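Local coordinates for S-adenosyl-L-methionine methyl transferase (Ruegeria pomeroyi DSS-3, PDB 3IHT), which binds S-adenosylmethionine in a Rossmann-like fold and probably acts as a methyltransferase, at residues V74-P78 / D79-P83. Sequence-based numbering, arbitrary orientation.
Sequences VASHP and DSTPP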
loop_
_atom_site.group_PDB
_atom_site.type_symbol
_atom_site.label_atom_id
_atom_site.label_comp_id
_atom_site.label_asym_id
_atom_site.label_seq_id
_atom_site.Cartn_x
_atom_site.Cartn_y
_atom_site.Cartn_z
ATOM N N VAL A 74 -5.901 17.141 5.711
ATOM C CA VAL A 74 -5.333 16.895 4.386
ATOM C C VAL A 74 -3.810 16.709 4.481
ATOM O O VAL A 74 -3.080 17.613 4.920
ATOM C CB VAL A 74 -5.687 18.009 3.410
ATOM C CG1 VAL A 74 -4.894 17.906 2.095
ATOM C CG2 VAL A 74 -7.244 18.026 3.187
ATOM N N ALA A 75 -3.339 15.566 4.025
ATOM C CA ALA A 75 -1.909 15.280 3.991
ATOM C C ALA A 75 -1.623 14.432 2.761
ATOM O O ALA A 75 -0.832 13.484 2.797
ATOM C CB ALA A 75 -1.508 14.538 5.278
ATOM N N SER A 76 -2.284 14.763 1.659
ATOM C CA SER A 76 -2.130 14.020 0.418
ATOM C C SER A 76 -0.818 14.314 -0.308
ATOM O O SER A 76 -0.240 15.392 -0.177
ATOM C CB SER A 76 -3.297 14.359 -0.543
ATOM O OG SER A 76 -3.583 15.761 -0.515
ATOM N N HIS A 77 -0.396 13.361 -1.130
ATOM C CA HIS A 77 0.696 13.573 -2.057
ATOM C C HIS A 77 0.239 14.791 -2.932
ATOM O O HIS A 77 -0.959 14.896 -3.247
ATOM C CB HIS A 77 0.901 12.343 -2.932
ATOM C CG HIS A 77 2.164 12.383 -3.720
ATOM N ND1 HIS A 77 2.178 12.497 -5.094
ATOM C CD2 HIS A 77 3.464 12.356 -3.327
ATOM C CE1 HIS A 77 3.432 12.536 -5.511
ATOM N NE2 HIS A 77 4.225 12.442 -4.463
ATOM N N PRO A 78 1.158 15.693 -3.265
ATOM C CA PRO A 78 0.671 17.006 -3.781
ATOM C C PRO A 78 -0.190 16.905 -5.054
ATOM O O PRO A 78 -1.176 17.604 -5.159
ATOM C CB PRO A 78 1.961 17.774 -4.010
ATOM C CG PRO A 78 2.885 17.215 -2.918
ATOM C CD PRO A 78 2.607 15.740 -2.978
ATOM N N ASP A 79 0.167 16.016 -5.969
ATOM C CA ASP A 79 -0.624 15.789 -7.196
ATOM C C ASP A 79 -1.926 15.019 -6.977
ATOM O O ASP A 79 -2.641 14.734 -7.958
ATOM C CB ASP A 79 0.217 15.074 -8.241
ATOM C CG ASP A 79 0.623 13.653 -7.814
ATOM O OD1 ASP A 79 0.150 13.164 -6.754
ATOM O OD2 ASP A 79 1.457 13.062 -8.520
ATOM N N SER A 80 -2.274 14.737 -5.718
ATOM C CA SER A 80 -3.497 14.038 -5.382
ATOM C C SER A 80 -4.301 14.815 -4.345
ATOM O O SER A 80 -4.938 14.222 -3.478
ATOM C CB SER A 80 -3.154 12.611 -4.871
ATOM O OG SER A 80 -2.271 11.971 -5.760
ATOM N N THR A 81 -4.268 16.155 -4.431
ATOM C CA THR A 81 -4.892 17.027 -3.476
ATOM C C THR A 81 -6.149 17.618 -4.110
ATOM O O THR A 81 -6.039 18.240 -5.179
ATOM C CB THR A 81 -3.915 18.157 -3.023
ATOM O OG1 THR A 81 -2.698 17.574 -2.547
ATOM C CG2 THR A 81 -4.517 19.054 -1.935
ATOM N N PRO A 82 -7.314 17.465 -3.463
ATOM C CA PRO A 82 -8.540 18.031 -4.022
ATOM C C PRO A 82 -8.525 19.556 -3.943
ATOM O O PRO A 82 -8.002 20.114 -2.960
ATOM C CB PRO A 82 -9.654 17.493 -3.117
ATOM C CG PRO A 82 -8.986 17.228 -1.817
ATOM C CD PRO A 82 -7.585 16.733 -2.209
ATOM N N PRO A 83 -9.067 20.219 -4.966
ATOM C CA PRO A 83 -9.317 21.656 -4.860
ATOM C C PRO A 83 -10.231 21.960 -3.694
ATOM O O PRO A 83 -11.160 21.179 -3.410
ATOM C CB PRO A 83 -10.049 22.004 -6.159
ATOM C CG PRO A 83 -9.989 20.843 -7.002
ATOM C CD PRO A 83 -9.595 19.646 -6.200
HETATM O O HOH W 1 -3.654 17.749 -6.982
#
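His77 and Asp79, two residues apart on a tight turn, are joined through their side chains: ND1 of His77 donates to OD1 of Asp79 over 2.7 Å, nearly straight at 161°. The oxygen sits at the ring's edge, close to its plane, yet the carboxylate is turned 64° from the ring, and the N-H meets OD1 from above the carboxylate plane. From the opposite face Ser80 OG donates to the same OD1 at 2.9 Å, and the carboxylate is gripped between the two. Asp79 has its CG between backbone N and carbonyl carbon (chi1 65°), which folds the acid back toward the imidazole. Pro78 CD lies over one face of that ring, toward its rim. With an alanine in place of His77, Asp79 OD1 would lose its ND1 donor, and the carboxylate, left to Ser80 OG, is likely to turn more freely.

The backbone closes the same bend: Ser80 N donates to His77 O at 2.8 Å, closing a type I beta-turn with Pro78 and Asp79 at its two central positions. Farther along, the hydroxyls of Ser76 and Thr81 are hydrogen-bonded, OG to OG1, at 2.9 Å, tying the two limbs together beyond the bend. A water bridges Pro78 O and Thr81 N, 3.1 Å from each. Apolar contact is slight, Val74 CG1 reaching Thr81 CG2 at 4.2 Å.

In the second subunit, Arg15 hydrogen-bonds Ser80 OG and the ring of His117 meets that of His77, so the turn takes part in the dimer interface. Within its own chain it belongs to the loop between strands 67-71 and 87-89, near the S-adenosylmethionine pocket, with Ser76 and Pro82 against Leu49, and Ser80 and Pro82 touching helix 53-61 at His56 and Tyr55.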